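Local atomic coordinates of time interval measuring enzyme TIME (Bombyx mori, PDB entry 2E47), a protein that probably disposes of superoxide radicals, turning them into hydrogen peroxide and oxygen at a copper ion that lies beside a zinc ion. Residues 10-15 with 23-28; 44-49 with 88-93; 50-55 with 120-125; 66-71 with 83-88; 114-119 with 151-156. All coordinates share one frame; numbering follows the deposited sequence.

Contact 1 (10-15 with 23-28)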
# COMPACT_ATOMS: atom_id res chain seq x y z
N ALA A 10 -6.60 4.53 -7.34
CA ALA A 10 -5.93 3.80 -6.27
C ALA A 10 -6.76 2.59 -5.96
O ALA A 10 -7.91 2.50 -6.36
CB ALA A 10 -5.79 4.67 -5.07
N ILE A 11 -6.19 1.64 -5.26
CA ILE A 11 -6.89 0.38 -5.07
C ILE A 11 -6.32 -0.19 -3.77
O ILE A 11 -5.14 0.08 -3.44
CB ILE A 11 -6.57 -0.60 -6.19
CG1 ILE A 11 -7.36 -1.91 -5.97
CG2 ILE A 11 -5.04 -0.93 -6.24
CD1 ILE A 11 -7.53 -2.78 -7.29
N ALA A 12 -7.16 -0.90 -3.02
CA ALA A 12 -6.74 -1.62 -1.78
C ALA A 12 -7.28 -3.00 -1.95
O ALA A 12 -8.41 -3.16 -2.46
CB ALA A 12 -7.41 -1.01 -0.52
N VAL A 13 -6.55 -3.99 -1.51
CA VAL A 13 -7.01 -5.36 -1.63
C VAL A 13 -7.13 -5.91 -0.24
O VAL A 13 -6.23 -5.78 0.54
CB VAL A 13 -6.01 -6.21 -2.52
CG1 VAL A 13 -6.35 -7.63 -2.50
CG2 VAL A 13 -6.01 -5.69 -4.00
N LEU A 14 -8.25 -6.52 0.08
CA LEU A 14 -8.43 -7.26 1.34
C LEU A 14 -8.23 -8.78 1.06
O LEU A 14 -8.78 -9.27 0.08
CB LEU A 14 -9.89 -7.09 1.71
CG LEU A 14 -10.29 -5.91 2.61
CD1 LEU A 14 -9.21 -4.87 2.77
CD2 LEU A 14 -11.69 -5.34 2.44
N SER A 15 -7.46 -9.49 1.88
CA SER A 15 -7.18 -10.86 1.60
C SER A 15 -6.81 -11.58 2.94
O SER A 15 -5.72 -11.35 3.49
CB SER A 15 -6.03 -11.00 0.56
OG SER A 15 -6.09 -12.31 -0.03
N ILE A 23 -11.08 -2.83 -3.57
CA ILE A 23 -11.71 -1.50 -3.47
C ILE A 23 -10.89 -0.51 -4.25
O ILE A 23 -9.70 -0.37 -3.99
CB ILE A 23 -11.88 -1.06 -1.99
CG1 ILE A 23 -12.71 -2.11 -1.24
CG2 ILE A 23 -12.62 0.37 -1.86
CD1 ILE A 23 -11.83 -3.07 -0.58
N THR A 24 -11.55 0.18 -5.19
CA THR A 24 -10.96 1.04 -6.15
C THR A 24 -11.40 2.51 -5.84
O THR A 24 -12.52 2.71 -5.43
CB THR A 24 -11.50 0.53 -7.53
OG1 THR A 24 -10.55 -0.39 -8.15
CG2 THR A 24 -11.93 1.56 -8.40
N PHE A 25 -10.53 3.50 -6.06
CA PHE A 25 -10.87 4.91 -5.75
C PHE A 25 -10.60 5.69 -7.00
O PHE A 25 -9.49 5.65 -7.47
CB PHE A 25 -9.92 5.42 -4.67
CG PHE A 25 -10.00 4.64 -3.37
CD1 PHE A 25 -10.77 5.14 -2.31
CD2 PHE A 25 -9.34 3.43 -3.22
CE1 PHE A 25 -10.86 4.44 -1.13
CE2 PHE A 25 -9.42 2.69 -2.03
CZ PHE A 25 -10.16 3.20 -0.96
N THR A 26 -11.55 6.45 -7.50
CA THR A 26 -11.35 7.16 -8.75
C THR A 26 -11.90 8.54 -8.57
O THR A 26 -12.98 8.72 -8.01
CB THR A 26 -12.08 6.41 -9.92
OG1 THR A 26 -13.46 6.40 -9.65
CG2 THR A 26 -11.77 4.96 -9.87
N GLN A 27 -11.12 9.53 -8.98
CA GLN A 27 -11.47 10.89 -8.76
C GLN A 27 -12.54 11.21 -9.80
O GLN A 27 -12.47 10.73 -10.91
CB GLN A 27 -10.22 11.79 -8.93
CG GLN A 27 -10.47 13.26 -8.48
CD GLN A 27 -9.29 13.91 -7.71
OE1 GLN A 27 -8.49 13.23 -7.05
NE2 GLN A 27 -9.24 15.24 -7.76
N VAL A 28 -13.58 11.93 -9.39
CA VAL A 28 -14.66 12.29 -10.29
C VAL A 28 -14.84 13.83 -10.22
O VAL A 28 -14.06 14.54 -9.58
CB VAL A 28 -16.00 11.47 -10.02
CG1 VAL A 28 -15.84 10.00 -10.33
CG2 VAL A 28 -16.51 11.60 -8.62

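Contact 2 (44-49 with 88-93)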
# COMPACT_ATOMS: atom_id res chain seq x y z
N PRO A 44 -24.86 -11.43 6.25
CA PRO A 44 -25.61 -10.24 5.84
C PRO A 44 -25.65 -9.28 7.08
O PRO A 44 -25.78 -9.73 8.21
CB PRO A 44 -27.02 -10.79 5.55
CG PRO A 44 -27.07 -12.14 6.40
CD PRO A 44 -25.68 -12.67 6.23
N GLY A 45 -25.48 -7.99 6.85
CA GLY A 45 -25.36 -7.03 7.94
C GLY A 45 -24.57 -5.82 7.49
O GLY A 45 -24.39 -5.62 6.32
N GLU A 46 -24.16 -4.97 8.43
CA GLU A 46 -23.39 -3.75 8.11
C GLU A 46 -22.16 -3.70 8.98
O GLU A 46 -22.18 -4.14 10.14
CB GLU A 46 -24.22 -2.46 8.28
CG GLU A 46 -24.72 -2.11 9.63
CD GLU A 46 -25.56 -0.76 9.67
OE1 GLU A 46 -25.94 -0.33 10.81
OE2 GLU A 46 -25.77 -0.14 8.60
N TYR A 47 -21.07 -3.15 8.43
CA TYR A 47 -19.76 -3.27 9.09
C TYR A 47 -18.98 -2.00 8.81
O TYR A 47 -18.95 -1.54 7.65
CB TYR A 47 -19.01 -4.46 8.49
CG TYR A 47 -19.79 -5.80 8.66
CD1 TYR A 47 -20.70 -6.22 7.69
CD2 TYR A 47 -19.59 -6.60 9.74
CE1 TYR A 47 -21.43 -7.41 7.78
CE2 TYR A 47 -20.32 -7.82 9.85
CZ TYR A 47 -21.23 -8.19 8.87
OH TYR A 47 -21.94 -9.38 8.97
N GLY A 48 -18.34 -1.48 9.85
CA GLY A 48 -17.51 -0.28 9.74
C GLY A 48 -16.46 -0.42 8.69
O GLY A 48 -15.82 -1.47 8.58
N PHE A 49 -16.29 0.62 7.88
CA PHE A 49 -15.27 0.58 6.86
C PHE A 49 -14.62 1.95 6.83
O PHE A 49 -15.29 2.93 6.57
CB PHE A 49 -15.98 0.32 5.57
CG PHE A 49 -15.06 0.07 4.42
CD1 PHE A 49 -15.08 0.90 3.32
CD2 PHE A 49 -14.26 -1.02 4.42
CE1 PHE A 49 -14.25 0.65 2.26
CE2 PHE A 49 -13.44 -1.29 3.39
CZ PHE A 49 -13.42 -0.43 2.30
N LEU A 88 -15.76 6.45 6.09
CA LEU A 88 -16.55 6.16 4.86
C LEU A 88 -17.86 5.55 5.23
O LEU A 88 -18.69 5.37 4.35
CB LEU A 88 -15.83 5.21 3.88
CG LEU A 88 -14.46 5.73 3.38
CD1 LEU A 88 -13.59 4.58 2.81
CD2 LEU A 88 -14.62 6.86 2.35
N GLY A 89 -18.08 5.19 6.49
CA GLY A 89 -19.37 4.63 6.85
C GLY A 89 -19.35 3.11 7.08
O GLY A 89 -18.39 2.62 7.66
N ASN A 90 -20.43 2.43 6.72
CA ASN A 90 -20.55 0.98 6.86
C ASN A 90 -20.72 0.43 5.49
O ASN A 90 -21.31 1.12 4.64
CB ASN A 90 -21.86 0.63 7.63
CG ASN A 90 -21.76 0.95 9.13
OD1 ASN A 90 -22.58 1.70 9.68
ND2 ASN A 90 -20.83 0.35 9.79
N VAL A 91 -20.26 -0.81 5.26
CA VAL A 91 -20.58 -1.52 4.03
C VAL A 91 -21.58 -2.61 4.34
O VAL A 91 -21.54 -3.19 5.40
CB VAL A 91 -19.32 -2.14 3.31
CG1 VAL A 91 -18.38 -1.05 2.91
CG2 VAL A 91 -18.58 -3.08 4.17
N VAL A 92 -22.48 -2.89 3.39
CA VAL A 92 -23.53 -3.86 3.62
C VAL A 92 -23.31 -5.17 2.90
O VAL A 92 -23.03 -5.15 1.71
CB VAL A 92 -24.85 -3.28 3.13
CG1 VAL A 92 -25.95 -4.35 3.27
CG2 VAL A 92 -25.15 -1.89 3.89
N PHE A 93 -23.41 -6.29 3.62
CA PHE A 93 -23.31 -7.63 3.03
C PHE A 93 -24.70 -8.21 2.79
O PHE A 93 -25.62 -7.96 3.56
CB PHE A 93 -22.49 -8.56 3.94
CG PHE A 93 -21.04 -8.30 3.85
CD1 PHE A 93 -20.22 -9.11 3.09
CD2 PHE A 93 -20.49 -7.16 4.49
CE1 PHE A 93 -18.90 -8.84 2.96
CE2 PHE A 93 -19.14 -6.90 4.41
CZ PHE A 93 -18.33 -7.75 3.64

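Contact 3 (50-55 with 120-125). With CU (copper (II) ion), chain E.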
# COMPACT_ATOMS: atom_id res chain seq x y z
N HIS A 50 -13.33 2.06 7.14
CA HIS A 50 -12.70 3.38 7.28
C HIS A 50 -11.31 3.44 6.66
O HIS A 50 -10.70 2.40 6.55
CB HIS A 50 -12.52 3.73 8.75
CG HIS A 50 -13.67 3.32 9.62
ND1 HIS A 50 -13.49 2.54 10.74
CD2 HIS A 50 -15.00 3.60 9.53
CE1 HIS A 50 -14.68 2.35 11.31
NE2 HIS A 50 -15.61 2.99 10.60
N VAL A 51 -10.80 4.63 6.35
CA VAL A 51 -9.39 4.83 6.01
C VAL A 51 -8.69 5.15 7.31
O VAL A 51 -9.03 6.17 8.02
CB VAL A 51 -9.22 5.98 5.02
CG1 VAL A 51 -7.74 6.24 4.71
CG2 VAL A 51 -10.03 5.67 3.68
N HIS A 52 -7.72 4.31 7.66
CA HIS A 52 -6.98 4.54 8.88
C HIS A 52 -5.68 5.30 8.50
O HIS A 52 -5.28 5.38 7.33
CB HIS A 52 -6.76 3.22 9.64
CG HIS A 52 -7.98 2.70 10.36
ND1 HIS A 52 -7.91 2.17 11.63
CD2 HIS A 52 -9.27 2.61 10.00
CE1 HIS A 52 -9.11 1.76 12.01
NE2 HIS A 52 -9.96 2.03 11.04
N GLU A 53 -5.05 5.92 9.48
CA GLU A 53 -4.02 6.89 9.20
C GLU A 53 -2.75 6.27 8.58
O GLU A 53 -2.15 6.86 7.69
CB GLU A 53 -3.68 7.63 10.50
CG GLU A 53 -2.57 8.61 10.27
CD GLU A 53 -2.04 9.26 11.56
OE1 GLU A 53 -1.34 10.31 11.44
OE2 GLU A 53 -2.30 8.72 12.66
N LYS A 54 -2.30 5.12 9.06
CA LYS A 54 -1.02 4.62 8.61
C LYS A 54 -1.23 3.38 7.69
O LYS A 54 -2.14 2.56 7.93
CB LYS A 54 -0.25 4.14 9.82
CG LYS A 54 0.18 5.24 10.85
CD LYS A 54 0.56 6.47 10.13
CE LYS A 54 1.14 7.54 11.09
NZ LYS A 54 1.85 8.64 10.31
N GLY A 55 -0.37 3.21 6.71
CA GLY A 55 -0.44 2.04 5.79
C GLY A 55 0.61 1.04 6.21
O GLY A 55 1.35 0.49 5.40
N ALA A 120 -4.52 3.14 4.85
CA ALA A 120 -5.06 1.76 4.84
C ALA A 120 -6.58 1.82 4.89
O ALA A 120 -7.16 2.74 5.50
CB ALA A 120 -4.57 1.00 6.03
N VAL A 121 -7.24 0.88 4.21
CA VAL A 121 -8.67 0.71 4.41
C VAL A 121 -8.77 -0.40 5.45
O VAL A 121 -7.98 -1.38 5.41
CB VAL A 121 -9.31 0.27 3.10
CG1 VAL A 121 -10.65 -0.26 3.42
CG2 VAL A 121 -9.50 1.46 2.26
N VAL A 122 -9.72 -0.29 6.37
CA VAL A 122 -9.91 -1.28 7.41
C VAL A 122 -11.39 -1.64 7.51
O VAL A 122 -12.25 -0.73 7.63
CB VAL A 122 -9.49 -0.84 8.80
CG1 VAL A 122 -9.75 -2.00 9.82
CG2 VAL A 122 -8.00 -0.47 8.79
N LEU A 123 -11.67 -2.94 7.44
CA LEU A 123 -13.05 -3.44 7.60
C LEU A 123 -13.15 -3.96 9.00
O LEU A 123 -12.31 -4.80 9.41
CB LEU A 123 -13.27 -4.63 6.68
CG LEU A 123 -14.60 -5.39 6.67
CD1 LEU A 123 -15.73 -4.51 6.24
CD2 LEU A 123 -14.45 -6.54 5.67
N HIS A 124 -14.24 -3.62 9.66
CA HIS A 124 -14.39 -3.91 11.07
C HIS A 124 -15.40 -4.98 11.33
O HIS A 124 -16.23 -5.31 10.45
CB HIS A 124 -14.86 -2.60 11.76
CG HIS A 124 -13.81 -1.56 11.79
ND1 HIS A 124 -12.82 -1.55 12.74
CD2 HIS A 124 -13.59 -0.50 10.98
CE1 HIS A 124 -12.04 -0.50 12.52
NE2 HIS A 124 -12.49 0.17 11.48
N GLU A 125 -15.36 -5.51 12.55
CA GLU A 125 -16.18 -6.63 12.92
C GLU A 125 -17.65 -6.27 13.17
O GLU A 125 -18.51 -7.12 13.10
CB GLU A 125 -15.56 -7.36 14.14
CG GLU A 125 -16.11 -7.02 15.52
CD GLU A 125 -15.08 -7.35 16.68
OE1 GLU A 125 -14.25 -8.30 16.50
OE2 GLU A 125 -15.11 -6.67 17.75
CU CU E . -11.85 2.11 11.86

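Contact 4 (66-71 with 83-88). With ZN (zinc ion), chain F; CU (copper (II) ion), chain E.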
# COMPACT_ATOMS: atom_id res chain seq x y z
N SER A 66 -5.31 4.94 13.95
CA SER A 66 -6.72 5.29 14.12
C SER A 66 -7.26 5.91 12.83
O SER A 66 -6.60 5.91 11.79
CB SER A 66 -6.89 6.24 15.33
OG SER A 66 -6.05 7.38 15.25
N HIS A 67 -8.46 6.43 12.88
CA HIS A 67 -9.09 6.88 11.67
C HIS A 67 -8.29 8.05 11.13
O HIS A 67 -7.86 8.93 11.90
CB HIS A 67 -10.59 7.22 11.92
CG HIS A 67 -11.45 6.03 12.24
ND1 HIS A 67 -12.76 6.14 12.63
CD2 HIS A 67 -11.14 4.69 12.23
CE1 HIS A 67 -13.22 4.89 12.83
NE2 HIS A 67 -12.28 3.99 12.53
N PHE A 68 -8.10 8.13 9.81
CA PHE A 68 -7.40 9.24 9.21
C PHE A 68 -8.16 10.56 9.53
O PHE A 68 -9.31 10.72 9.14
CB PHE A 68 -7.26 9.02 7.73
CG PHE A 68 -6.52 10.12 6.99
CD1 PHE A 68 -5.37 10.70 7.52
CD2 PHE A 68 -6.99 10.56 5.76
CE1 PHE A 68 -4.70 11.68 6.82
CE2 PHE A 68 -6.34 11.52 5.02
CZ PHE A 68 -5.18 12.10 5.56
N ASN A 69 -7.50 11.51 10.20
CA ASN A 69 -8.19 12.68 10.79
C ASN A 69 -7.28 13.96 10.75
O ASN A 69 -6.92 14.47 11.81
CB ASN A 69 -8.63 12.33 12.23
CG ASN A 69 -9.48 13.43 12.96
OD1 ASN A 69 -9.51 13.43 14.17
ND2 ASN A 69 -10.26 14.21 12.25
N PRO A 70 -6.92 14.45 9.53
CA PRO A 70 -6.04 15.60 9.42
C PRO A 70 -6.72 16.88 9.90
O PRO A 70 -6.04 17.85 10.24
CB PRO A 70 -5.81 15.70 7.92
CG PRO A 70 -7.05 15.16 7.31
CD PRO A 70 -7.37 13.98 8.20
N GLU A 71 -8.05 16.90 9.94
CA GLU A 71 -8.70 18.12 10.42
C GLU A 71 -9.02 18.10 11.92
O GLU A 71 -9.56 19.07 12.44
CB GLU A 71 -9.93 18.47 9.60
CG GLU A 71 -9.81 18.43 8.05
CD GLU A 71 -8.99 19.57 7.43
OE1 GLU A 71 -8.63 19.43 6.24
OE2 GLU A 71 -8.68 20.58 8.13
N ARG A 83 -16.75 14.89 11.07
CA ARG A 83 -16.45 13.48 10.78
C ARG A 83 -14.95 13.52 10.57
O ARG A 83 -14.35 14.59 10.26
CB ARG A 83 -17.14 12.98 9.47
CG ARG A 83 -16.90 13.85 8.19
CD ARG A 83 -17.31 13.18 6.82
NE ARG A 83 -16.30 12.22 6.36
CZ ARG A 83 -16.33 11.58 5.17
NH1 ARG A 83 -15.33 10.78 4.81
NH2 ARG A 83 -17.32 11.75 4.33
N HIS A 84 -14.33 12.37 10.70
CA HIS A 84 -12.94 12.18 10.21
C HIS A 84 -12.95 12.10 8.69
O HIS A 84 -13.92 11.70 8.15
CB HIS A 84 -12.38 10.89 10.79
CG HIS A 84 -12.40 10.83 12.29
ND1 HIS A 84 -12.72 9.68 13.00
CD2 HIS A 84 -12.10 11.78 13.22
CE1 HIS A 84 -12.59 9.93 14.30
NE2 HIS A 84 -12.24 11.20 14.46
N VAL A 85 -11.85 12.44 8.00
CA VAL A 85 -11.78 12.29 6.56
C VAL A 85 -11.96 10.78 6.21
O VAL A 85 -12.57 10.45 5.19
CB VAL A 85 -10.44 12.89 6.01
CG1 VAL A 85 -10.11 12.43 4.52
CG2 VAL A 85 -10.54 14.41 6.06
N GLY A 86 -11.46 9.90 7.08
CA GLY A 86 -11.55 8.47 6.85
C GLY A 86 -12.86 7.75 7.14
O GLY A 86 -12.91 6.53 7.02
N ASP A 87 -13.89 8.47 7.57
CA ASP A 87 -15.15 7.86 7.98
C ASP A 87 -15.93 7.59 6.73
O ASP A 87 -16.70 8.46 6.32
CB ASP A 87 -15.94 8.85 8.85
CG ASP A 87 -15.33 9.03 10.26
OD1 ASP A 87 -14.43 8.28 10.60
OD2 ASP A 87 -15.75 9.91 11.02
N LEU A 88 -15.76 6.45 6.09
CA LEU A 88 -16.55 6.16 4.86
C LEU A 88 -17.86 5.55 5.23
O LEU A 88 -18.69 5.37 4.35
CB LEU A 88 -15.83 5.21 3.88
CG LEU A 88 -14.46 5.73 3.38
CD1 LEU A 88 -13.59 4.58 2.81
CD2 LEU A 88 -14.62 6.86 2.35
ZN ZN F . -13.75 7.93 12.54
CU CU E . -11.85 2.11 11.86
O HOH W 1 -10.36 14.86 9.55

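Contact 5 (114-119 with 151-156)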
# COMPACT_ATOMS: atom_id res chain seq x y z
N HIS A 114 -5.80 15.70 2.29
CA HIS A 114 -6.77 14.62 2.52
C HIS A 114 -6.43 13.37 1.70
O HIS A 114 -7.30 12.49 1.49
CB HIS A 114 -8.14 15.08 2.13
CG HIS A 114 -8.72 16.10 3.05
ND1 HIS A 114 -10.06 16.46 3.00
CD2 HIS A 114 -8.16 16.85 4.04
CE1 HIS A 114 -10.29 17.38 3.93
NE2 HIS A 114 -9.16 17.63 4.57
N GLY A 115 -5.22 13.35 1.14
CA GLY A 115 -4.81 12.30 0.22
C GLY A 115 -4.74 11.01 1.01
O GLY A 115 -4.16 10.98 2.09
N ILE A 116 -5.35 9.94 0.50
CA ILE A 116 -5.33 8.60 1.18
C ILE A 116 -4.36 7.59 0.58
O ILE A 116 -4.26 6.47 1.06
CB ILE A 116 -6.71 7.97 1.22
CG1 ILE A 116 -7.22 7.71 -0.21
CG2 ILE A 116 -7.71 8.96 1.81
CD1 ILE A 116 -8.73 7.42 -0.24
N ILE A 117 -3.60 7.96 -0.44
CA ILE A 117 -2.66 6.98 -0.99
C ILE A 117 -1.56 6.68 0.02
O ILE A 117 -0.97 7.59 0.62
CB ILE A 117 -2.09 7.36 -2.40
CG1 ILE A 117 -3.19 7.22 -3.44
CG2 ILE A 117 -0.86 6.49 -2.76
CD1 ILE A 117 -2.91 8.00 -4.68
N GLY A 118 -1.31 5.37 0.22
CA GLY A 118 -0.35 4.93 1.24
C GLY A 118 -1.00 4.78 2.59
O GLY A 118 -0.31 4.38 3.54
N ARG A 119 -2.29 5.12 2.70
CA ARG A 119 -3.02 4.90 3.96
C ARG A 119 -3.68 3.52 3.90
O ARG A 119 -3.38 2.76 3.01
CB ARG A 119 -3.97 6.10 4.28
CG ARG A 119 -3.11 7.38 4.34
CD ARG A 119 -3.81 8.58 4.81
NE ARG A 119 -2.96 9.80 4.68
CZ ARG A 119 -2.01 10.18 5.55
NH1 ARG A 119 -1.34 11.30 5.33
NH2 ARG A 119 -1.73 9.49 6.64
N GLY A 151 -6.09 -3.30 4.04
CA GLY A 151 -5.18 -3.29 2.91
C GLY A 151 -4.60 -1.91 2.76
O GLY A 151 -5.29 -0.94 2.99
N VAL A 152 -3.35 -1.83 2.35
CA VAL A 152 -2.77 -0.54 1.98
C VAL A 152 -3.37 -0.02 0.66
O VAL A 152 -3.58 -0.76 -0.31
CB VAL A 152 -1.22 -0.60 1.83
CG1 VAL A 152 -0.70 0.79 1.64
CG2 VAL A 152 -0.58 -1.21 3.06
N ILE A 153 -3.68 1.26 0.62
CA ILE A 153 -4.18 1.87 -0.64
C ILE A 153 -3.03 2.20 -1.58
O ILE A 153 -2.23 3.09 -1.27
CB ILE A 153 -4.94 3.14 -0.32
CG1 ILE A 153 -6.07 2.82 0.66
CG2 ILE A 153 -5.49 3.81 -1.59
CD1 ILE A 153 -6.79 4.06 1.34
N GLY A 154 -2.93 1.45 -2.71
CA GLY A 154 -1.82 1.58 -3.62
C GLY A 154 -2.22 2.31 -4.89
O GLY A 154 -3.39 2.42 -5.18
N ILE A 155 -1.23 2.79 -5.63
CA ILE A 155 -1.42 3.46 -6.89
C ILE A 155 -1.83 2.38 -7.88
O ILE A 155 -1.19 1.35 -8.05
CB ILE A 155 -0.13 4.25 -7.38
CG1 ILE A 155 0.09 5.46 -6.48
CG2 ILE A 155 -0.33 4.77 -8.82
CD1 ILE A 155 1.49 6.13 -6.55
N LEU A 156 -2.99 2.58 -8.47
CA LEU A 156 -3.48 1.77 -9.53
C LEU A 156 -3.13 2.63 -10.74
O LEU A 156 -3.24 2.15 -11.87
CB LEU A 156 -5.01 1.61 -9.38
CG LEU A 156 -5.86 0.78 -10.36
CD1 LEU A 156 -5.59 -0.66 -10.16
CD2 LEU A 156 -7.29 1.07 -10.07

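Contact 1 (10-15 with 23-28)
Ala-10 and Ala-12 face Phe-25 and Ile-23 as antiparallel hydrogen-bonded pairs, with Ile-11 and Thr-24 as the non-hydrogen-bonded pair between them. They form the first hairpin of the copper-zinc superoxide dismutase beta barrel, and the two strand directions lie 167° apart. Four backbone bonds zip them together, the straightest running from Ile-23 N to Ala-12 O at 2.9 Å.

Ala-10, Ala-12, Ile-23 and Phe-25 share the inward face. Their partners there include Ile-153 and Ile-116, which touch Phe-25. Phe-25 CG lies beside the backbone N, anti to the carbonyl carbon (chi1 -60°), and the ring comes to Ala-10, its CD2 3.6 Å from Ala-10 O, the oxygen lying at the ring edge in its plane. Alanines suit this spot because a methyl group is thin enough for the broad ring alongside; Ala-10 CB stays 4.2 Å from Phe-25 CD2. Ile-11 and Thr-24 occupy the outer face, where Ile-11 also meets a sugar and Gly-55 of the second subunit. Thr-24 OG1 lies 3.9 Å from Ile-11 CD1. Beyond the last bridge, Leu-14 reaches back so that its CD2 touches Ile-23 CD1 at 3.8 Å.

Contact 2 (44-49 with 88-93)
Tyr-47 and Phe-93 cross at about a right angle on one face of an antiparallel strand pair, their ring planes 89° apart. The approach is oblique, neither a stack nor edge-to-face, and Tyr-47 CD1 comes to 3.3 Å from Phe-93 CD2. Further along, Phe-49 has its CG anti to the backbone N (chi1 -172°), which carries the ring to Val-91 and Leu-88: Val-91 CG1 is 3.8 Å from Phe-49 CG, and Leu-88 CD1 is 4.0 Å from Phe-49 CD1. A branched valine and a leucine suit the flank of a large ring in such a buried spot.

Asn-90 lies against Glu-46, their CB atoms 3.9 Å apart. An alanine in place of Asn-90 would probably open a gap beside Glu-46 and take away the polar group next to its carboxylate.

Five backbone bonds set this register, among them Val-91 N to Tyr-47 O at 2.8 Å and Phe-49 N to Gly-89 O at 2.9 Å. Gly-45 and Gly-89 adopt backbone angles that a CB would obstruct, and at Gly-45 such an atom would also crowd Tyr-47 OH, which is itself hydrogen-bonded to Pro-43 O. The pair belongs to the copper-zinc superoxide dismutase beta barrel, in which strand 45-52 runs between strands 87-93 and 120-124. Phe-49 touches Val-121 of strand 120-124. Strands 87-93 and 98-105 are the outermost of the sheet, and their side chains meet, Val-91 on Ile-101 and Phe-93 on Ser-99.

Contact 3 (50-55 with 120-125)
His-50, His-52 and His-124 converge on one copper ion from two antiparallel strands, and this end of the contact is packed tightly. Copper is held by His-50 ND1 at 2.0 Å, by His-52 NE2 at 2.1 Å and by His-124 NE2 at 2.1 Å. In His-50 the ring is turned (chi2 126°) with its ND1 side to the metal; His-52 and His-124 reach toward each other tip to tip, their NE2 atoms meeting at the copper. Val-122 forms the floor: its CG2 makes a CH-pi contact over the face of the His-52 ring, 3.6 Å from the centroid, and its CG1 lies over a face of His-124. A beta-branched valine thus covers two ligand rings at once. The second shell fixes ring rotation, with His-50 NE2 bonded to Asp-128 OD1 and His-52 ND1 to Gly-65 O.

Backbone bonds are close here as well, such as His-52 N to Ala-120 O at 2.7 Å. Towards residues 53-55 the pairing slackens: the bond from Ala-120 N to His-52 O is weak at 3.4 Å, and what follows is loop. Ala-120 CB still rests on Lys-54 O at 3.5 Å, but the Lys-54 side chain packs on Leu-156 of the second subunit. Two histidines with one residue between them on a strand, a third from the adjoining strand and His-67 as the fourth ligand make up the copper site characteristic of copper-zinc superoxide dismutases.

Contact 4 (66-71 with 83-88)
His-67, His-84 and Asp-87 meet at the zinc ion, so metal coordination is what chiefly joins the two segments. Zinc is bound by His-67 ND1 at 2.0 Å, His-84 ND1 at 2.1 Å and Asp-87 OD1 at 2.1 Å, with His-75 as the fourth ligand. The two imidazoles touch rim to rim with planes 76° apart. His-67 also gives its other nitrogen, NE2, to copper at 2.0 Å; an imidazole suits the place because its two nitrogens can each bind a metal.

Hydrogen bonds shape the scaffold. Gly-86 N donates to Phe-68 O at 3.1 Å across the contact; a side chain on Gly-86 would be pressed tightly against Phe-68 N. Residues 84-87 form a type I turn, in which His-84 N meets Asp-87 OD2 from above the carboxylate plane at 2.9 Å. That oxygen also accepts from Gly-76 N, so the carboxylate is steadied while its other oxygen faces zinc. A histidine shared by the two metals, as His-67 is here, is the hallmark of the copper-zinc superoxide dismutase active site. His-84 O takes Asp-87 N on one face of its plane and Arg-83 NE on the other, the latter bond nearly straight at 176°. One water accepts from both Glu-71 N and Val-85 N, linking the end of 66-71 to the turn at Val-85.

Apolar packing involves Val-85, whose two branches divide their work: CG1 lies 3.8 Å from Phe-68 CD2, while CG2 meets Pro-70 CG. Pro-70 CD in turn sits over the centre of the Phe-68 ring.

Contact 5 (114-119 with 151-156)
Ile-153 is clasped by two backbone hydrogen bonds, giving its N to Arg-119 O at 2.8 Å and taking Gly-118 N on its O at 2.9 Å, which docks the type II turn of residues 116-119 onto the last strand. The turn is closed by Arg-119 N bonding to Ile-116 O, and Gly-118 has a positive phi (87°) at which a CB would press on the preceding carbonyl.

Ile-153 points into the turn. Its CG1 lies beside the backbone N, anti to the carbonyl carbon (chi1 -57°), and this carries CD1 to within 3.9 Å of Ile-116 CB and 3.5 Å of Ile-116 O. Phe-25 of strand 20-27 and Val-51 of strand 45-52 also touch both Ile-116 and Ile-153. An alanine in place of Ile-153 would probably open a gap against Ile-116, Phe-25 and Val-51 and leave the Ile-116 side chain freer to turn.

Outside the clasp, the Ile-117 and Ile-155 side chains cross at about a right angle, CG2 of Ile-117 4.0 Å from CG1 of Ile-155, and Val-152 CG1 lies 3.6 Å from Arg-119 O. The CB of Arg-119 points away from the strand; its NE bonds to Gly-115 O at 3.1 Å in the guanidinium plane and its NH2 to Glu-53 O. Ile-117, Val-152 and Ile-155 also pack on Gly-118, Val-152 and Ile-117 of the second subunit. The chemistry is thus divided: two nearly straight backbone bonds tie turn to strand, and branched aliphatic side chains serve both the barrel interior and the dimer interface.

From the N terminus, contact 1 closes first, a short hairpin finished before the others open. Contact 2 then opens on strand 45-52 and contact 3 farther along it; they cross, because 88-93 returns before 120-125, so 87-93 and 120-124 flank the same strand. Contact 4 falls within the spans of both, folding the long loop after strand 45-52 back on itself, and shares Leu-88 with contact 2. Through His-67 it joins contact 3 at copper. Contact 5 crosses contact 3 and brings the C-terminal strand back beside contact 1, where Ile-11 O meets Gly-154 N. Contacts 1, 3 and 5 also touch the second subunit.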